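Local coordinates for antitoxin HicB3 (Yersinia pestis, PDB 4P7D), which probably neutralises its HicA toxin partner through its N-terminal domain and binds operator DNA through a C-terminal ribbon-helix-helix domain, at the interface of chains A and B and the interface of chains A and C. Coordinates in Å, arbitrary orientation; residue numbers count along the deposited sequence, not the author numbering. Chains: chain A/B/C, Antitoxin HicB3.

Contact 1: the interface of chains A and B. Residues chain A 43, 87-90; chain B 102-103, 106.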
# COMPACT_ATOMS: atom_id res chain seq x y z
N ALA A 43 -15.72 -6.05 9.87
CA ALA A 43 -16.51 -6.04 8.66
C ALA A 43 -16.45 -7.36 7.92
O ALA A 43 -17.41 -7.78 7.27
CB ALA A 43 -16.07 -4.94 7.77
N ALA A 87 -25.62 1.36 9.95
CA ALA A 87 -26.01 1.55 8.56
C ALA A 87 -24.99 0.88 7.63
O ALA A 87 -25.37 0.33 6.60
CB ALA A 87 -26.12 3.04 8.25
N LYS A 88 -23.72 0.90 7.98
CA LYS A 88 -22.72 0.34 7.07
C LYS A 88 -22.75 -1.19 7.03
O LYS A 88 -22.15 -1.79 6.14
CB LYS A 88 -21.31 0.83 7.41
CG LYS A 88 -21.17 2.35 7.38
CD LYS A 88 -21.50 2.92 6.00
CE LYS A 88 -21.41 4.45 5.98
NZ LYS A 88 -21.10 4.98 4.61
N TYR A 89 -23.42 -1.83 7.98
CA TYR A 89 -23.42 -3.29 7.93
C TYR A 89 -24.79 -3.86 7.67
O TYR A 89 -24.96 -5.07 7.75
CB TYR A 89 -22.83 -3.87 9.21
CG TYR A 89 -21.41 -3.44 9.37
CD1 TYR A 89 -20.39 -4.08 8.69
CD2 TYR A 89 -21.09 -2.35 10.16
CE1 TYR A 89 -19.09 -3.66 8.81
CE2 TYR A 89 -19.80 -1.93 10.28
CZ TYR A 89 -18.80 -2.58 9.61
OH TYR A 89 -17.51 -2.13 9.76
N GLU A 90 -25.75 -3.01 7.33
CA GLU A 90 -27.06 -3.51 6.93
C GLU A 90 -26.87 -4.32 5.64
O GLU A 90 -25.89 -4.11 4.92
CB GLU A 90 -28.07 -2.37 6.74
CG GLU A 90 -28.43 -1.62 8.03
CD GLU A 90 -29.43 -0.47 7.82
OE1 GLU A 90 -29.75 -0.16 6.65
OE2 GLU A 90 -29.90 0.13 8.82
N GLN B 102 -24.78 -3.83 1.32
CA GLN B 102 -24.00 -2.82 2.02
C GLN B 102 -22.82 -3.43 2.75
O GLN B 102 -21.68 -3.04 2.53
CB GLN B 102 -24.90 -2.06 3.00
CG GLN B 102 -24.25 -0.87 3.69
CD GLN B 102 -23.69 0.09 2.69
OE1 GLN B 102 -22.47 0.12 2.44
NE2 GLN B 102 -24.57 0.87 2.07
N ASN B 103 -23.10 -4.40 3.61
CA ASN B 103 -22.08 -4.99 4.47
C ASN B 103 -20.95 -5.62 3.68
O ASN B 103 -19.84 -5.73 4.18
CB ASN B 103 -22.70 -6.04 5.37
CG ASN B 103 -22.89 -7.33 4.65
OD1 ASN B 103 -23.70 -7.41 3.73
ND2 ASN B 103 -22.13 -8.36 5.02
N THR B 106 -19.00 -2.53 2.35
CA THR B 106 -18.22 -2.04 3.48
C THR B 106 -17.02 -2.93 3.65
O THR B 106 -15.89 -2.43 3.76
CB THR B 106 -19.03 -2.01 4.80
OG1 THR B 106 -20.21 -1.19 4.65
CG2 THR B 106 -18.17 -1.45 5.91

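Contact 2: the interface of chains A and C. Residues chain A 63-64, 67, 79, 81; chain C 9, 31, 76-78.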
# COMPACT_ATOMS: atom_id res chain seq x y z
N PRO A 63 -19.81 -1.83 28.03
CA PRO A 63 -18.52 -2.15 27.43
C PRO A 63 -17.34 -1.86 28.36
O PRO A 63 -16.36 -2.61 28.41
CB PRO A 63 -18.47 -1.23 26.20
CG PRO A 63 -19.84 -0.82 25.95
CD PRO A 63 -20.48 -0.76 27.28
N HIS A 64 -17.47 -0.77 29.12
CA HIS A 64 -16.43 -0.31 30.03
C HIS A 64 -16.14 -1.31 31.14
O HIS A 64 -15.00 -1.46 31.57
CB HIS A 64 -16.78 1.05 30.63
CG HIS A 64 -18.13 1.12 31.29
ND1 HIS A 64 -19.31 1.22 30.57
CD2 HIS A 64 -18.48 1.14 32.59
CE1 HIS A 64 -20.32 1.29 31.42
NE2 HIS A 64 -19.85 1.24 32.65
N ILE A 67 -12.96 -3.36 31.77
CA ILE A 67 -11.74 -2.92 32.46
C ILE A 67 -11.24 -3.96 33.47
O ILE A 67 -10.06 -4.33 33.47
CB ILE A 67 -11.97 -1.61 33.23
CG1 ILE A 67 -12.07 -0.42 32.28
CG2 ILE A 67 -10.80 -1.34 34.14
CD1 ILE A 67 -10.74 -0.03 31.65
N LEU A 79 -7.97 -1.58 27.03
CA LEU A 79 -9.29 -1.64 26.45
C LEU A 79 -9.36 -0.63 25.32
O LEU A 79 -8.80 0.45 25.43
CB LEU A 79 -10.36 -1.36 27.52
CG LEU A 79 -11.81 -1.71 27.20
CD1 LEU A 79 -11.93 -3.19 26.92
CD2 LEU A 79 -12.73 -1.31 28.33
N PHE A 81 -12.26 1.25 22.41
CA PHE A 81 -13.63 1.37 21.94
C PHE A 81 -13.66 1.70 20.46
O PHE A 81 -13.26 2.79 20.05
CB PHE A 81 -14.40 2.46 22.69
CG PHE A 81 -14.98 2.04 24.02
CD1 PHE A 81 -14.76 0.79 24.54
CD2 PHE A 81 -15.75 2.94 24.75
CE1 PHE A 81 -15.28 0.44 25.78
CE2 PHE A 81 -16.28 2.60 25.98
CZ PHE A 81 -16.04 1.34 26.50
N LYS C 9 -14.95 6.15 32.48
CA LYS C 9 -16.29 5.97 33.02
C LYS C 9 -16.45 6.83 34.25
O LYS C 9 -15.56 6.88 35.09
CB LYS C 9 -16.55 4.50 33.37
CG LYS C 9 -17.96 4.23 33.88
CD LYS C 9 -18.99 4.86 32.97
CE LYS C 9 -20.39 4.76 33.53
NZ LYS C 9 -21.21 5.94 33.15
N PHE C 31 -22.39 6.59 25.42
CA PHE C 31 -21.19 6.31 24.63
C PHE C 31 -21.42 6.63 23.17
O PHE C 31 -20.47 6.78 22.41
CB PHE C 31 -20.76 4.85 24.78
CG PHE C 31 -20.10 4.54 26.09
CD1 PHE C 31 -19.52 5.55 26.85
CD2 PHE C 31 -20.07 3.24 26.58
CE1 PHE C 31 -18.89 5.27 28.06
CE2 PHE C 31 -19.45 2.94 27.79
CZ PHE C 31 -18.86 3.96 28.53
N GLY C 76 -7.60 2.92 34.80
CA GLY C 76 -8.80 2.40 34.15
C GLY C 76 -9.30 3.24 32.98
O GLY C 76 -10.49 3.52 32.84
N GLY C 77 -8.37 3.66 32.14
CA GLY C 77 -8.75 4.39 30.95
C GLY C 77 -9.13 3.42 29.84
O GLY C 77 -8.72 2.25 29.81
N ILE C 78 -9.94 3.92 28.92
CA ILE C 78 -10.34 3.17 27.76
C ILE C 78 -9.94 3.95 26.52
O ILE C 78 -10.36 5.11 26.36
CB ILE C 78 -11.84 2.90 27.74
CG1 ILE C 78 -12.26 2.18 29.03
CG2 ILE C 78 -12.24 2.11 26.51
CD1 ILE C 78 -13.73 2.42 29.37

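Contact 3: the interface of chains A and B. Residues chain A 40, 132-133; chain B 110-111, 114, 124.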
# COMPACT_ATOMS: atom_id res chain seq x y z
N GLU A 40 -11.74 -3.63 10.15
CA GLU A 40 -11.62 -4.46 8.96
C GLU A 40 -11.92 -5.92 9.25
O GLU A 40 -12.69 -6.56 8.54
CB GLU A 40 -10.23 -4.29 8.37
CG GLU A 40 -10.09 -4.87 7.02
CD GLU A 40 -9.65 -6.28 7.11
OE1 GLU A 40 -9.02 -6.61 8.14
OE2 GLU A 40 -9.95 -7.06 6.18
N LYS A 132 -11.54 -13.70 -1.58
CA LYS A 132 -10.28 -13.00 -1.36
C LYS A 132 -10.19 -12.38 0.03
O LYS A 132 -9.22 -12.61 0.75
CB LYS A 132 -10.07 -11.90 -2.40
CG LYS A 132 -8.82 -11.09 -2.15
CD LYS A 132 -7.57 -11.79 -2.67
CE LYS A 132 -6.40 -10.80 -2.78
NZ LYS A 132 -5.43 -11.18 -3.84
N ILE A 133 -11.20 -11.59 0.41
CA ILE A 133 -11.08 -10.79 1.63
C ILE A 133 -11.03 -11.67 2.86
O ILE A 133 -10.75 -11.19 3.95
CB ILE A 133 -12.26 -9.78 1.79
CG1 ILE A 133 -13.59 -10.52 1.92
CG2 ILE A 133 -12.28 -8.77 0.63
CD1 ILE A 133 -14.81 -9.61 2.06
N LYS B 110 -13.18 -1.67 3.39
CA LYS B 110 -12.26 -1.75 4.52
C LYS B 110 -11.04 -2.61 4.19
O LYS B 110 -9.95 -2.39 4.71
CB LYS B 110 -12.98 -2.27 5.75
CG LYS B 110 -14.11 -1.37 6.13
CD LYS B 110 -14.23 -1.17 7.58
CE LYS B 110 -15.13 0.02 7.82
NZ LYS B 110 -14.40 1.32 7.80
N PHE B 111 -11.22 -3.59 3.31
CA PHE B 111 -10.12 -4.44 2.92
C PHE B 111 -9.06 -3.69 2.09
O PHE B 111 -7.86 -3.92 2.26
CB PHE B 111 -10.67 -5.63 2.14
CG PHE B 111 -9.61 -6.59 1.70
CD1 PHE B 111 -8.99 -6.45 0.47
CD2 PHE B 111 -9.23 -7.62 2.54
CE1 PHE B 111 -8.01 -7.32 0.09
CE2 PHE B 111 -8.26 -8.50 2.16
CZ PHE B 111 -7.64 -8.36 0.94
N THR B 114 -6.65 -1.23 3.97
CA THR B 114 -5.66 -1.80 4.87
C THR B 114 -4.63 -2.56 4.07
O THR B 114 -3.47 -2.63 4.47
CB THR B 114 -6.29 -2.75 5.91
OG1 THR B 114 -6.85 -3.90 5.26
CG2 THR B 114 -7.38 -2.04 6.71
N PHE B 124 -9.33 -3.31 -7.80
CA PHE B 124 -9.42 -4.49 -6.95
C PHE B 124 -10.28 -5.61 -7.56
O PHE B 124 -9.84 -6.75 -7.68
CB PHE B 124 -9.97 -4.08 -5.59
CG PHE B 124 -10.30 -5.23 -4.69
CD1 PHE B 124 -9.31 -5.87 -4.00
CD2 PHE B 124 -11.59 -5.66 -4.55
CE1 PHE B 124 -9.60 -6.92 -3.17
CE2 PHE B 124 -11.89 -6.70 -3.73
CZ PHE B 124 -10.89 -7.33 -3.04

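Contact 1: the interface of chains A and B
B:Thr106 bonds through its hydroxyl to the backbone of A:Lys88 and sets its methyl against the ring of A:Tyr89. It belongs to helix 102-115, the first helix of the ribbon-helix-helix motif of chain B. The surface it meets is the 3-10 helix 86-89 of chain A. OG1 of B:Thr106 donates a hydrogen bond to the carbonyl O of A:Lys88 at 2.5 Å. It approaches at 133° to the C=O, tilted a little from the carbonyl plane. The same OG1 also bonds to B:Gln102 O, one turn back, at 3.2 Å, from above that carbonyl plane. With OG1 beside its own backbone N (chi1 -58°), B:Thr106 turns CG2 to the tyrosine. CG2 lies 3.8 Å from CE1 of A:Tyr89, and the two side chains cross at about a right angle. Within chain A, the methyl of A:Ala43 meets the edge of this ring in its plane. B:Gln102 lays its aliphatic part along the turn, with CG 3.9 Å from CA of A:Lys88. B:Asn103 brings CB to 3.8 Å from CA of A:Tyr89. Its backbone N makes a weak hydrogen bond to A:Glu90 O at 3.1 Å.

Contact 2: the interface of chains A and C
A:Leu79 and C:Ile78 form a parallel beta bridge, where strand 77-83 of chain A runs beside strand 78-83 of chain C. Both strands belong to the HicB-like antitoxin fold. The side chains around the bridge meet through apolar and ring contacts. A:Leu79 and C:Ile78 lie side by side and point the same way, with CD2 of the leucine 3.6 Å from CG1 of the isoleucine. The branches of C:Ile78 then part. With CG1 beside the backbone N (chi1 -56°), CG2 is anti to that N and sits over one face of A:Phe81, offset toward the rim, 3.5 Å from the ring centroid. CD1 reaches past this ring to CB of A:His64, at 3.6 Å. CD1 of A:Ile67 also packs on CG1 of C:Ile78, and rests against C:Gly76 and C:Gly77. C:Phe31 lies at the other end of the patch. CE2 of A:Phe81 comes over one face of the C:Phe31 ring, and the planes stand 63° apart. The imidazole of A:His64 meets C:Phe31 nearly square, edge to face, with planes at 85°. CD of A:Pro63 touches the edge of C:Phe31 in its plane, 3.9 Å from CE2. The alkyl chain of C:Lys9 spreads over a face of the A:His64 imidazole, with CD 3.9 Å from its centroid. The C:Lys9 amine NZ stays 4.9 Å from NE2 of A:His64, too far for direct contact.

Contact 3: the interface of chains A and B
A:Ile133 sets its CG2 methyl over one face of the B:Phe111 ring, 3.9 Å from the centroid and offset toward the rim. The two side chains cross obliquely. CG1 of A:Ile133 stands between its backbone N and carbonyl carbon (chi1 63°), which leaves CG2 to face the ring. CG of B:Phe111 is anti to its backbone N (chi1 -179°), and the ring extends from helix 102-115 to the end of helix 121-133 of chain A. The aromatic side chain of B:Phe124 reaches the same methyl loosely, its CZ 4.2 Å from CG2 of A:Ile133. The alkyl part of A:Lys132 borders the far rim of B:Phe111. Farther out, A:Glu40 from helix 32-51 lies alongside B:Phe111 and points the same way, its carboxylate plane turned 58° from the ring. CG of A:Glu40 rests 3.4 Å from the carbonyl O of B:Lys110. The same CG meets CG2 of B:Thr114 at 3.9 Å. On the polar rim, B:Thr114 donates from OG1 to B:Phe111 O at 3.2 Å, above that carbonyl plane. This bond probably helps to hold the rotation of the threonine, with its methyl against A:Glu40. The site packs two ribbon-helix-helix subunits together and also probably helps to seat helix 32-51 of chain A on the ribbon-helix-helix domain of chain B, the probable DNA-binding part.

Contact 1 and contact 3 lie about 13 Å apart, between centres of their C-alpha atoms, and belong to one two-fold interface. Both use helix 102-115 of chain B, so its ribbon-helix-helix domain is held at several points along one helix. On chain A, contact 1 uses the 3-10 helix 86-89, and contact 3 uses helices 32-51 and 121-133. Contact 2 is about 25 Å from contact 1 and 28 Å from contact 3, centre to centre. It joins the N-terminal parts of chains A and C and is not an exact two-fold. Chain A thus bridges both neighbours. The A-C contact may build the deposited tetramer from dimers.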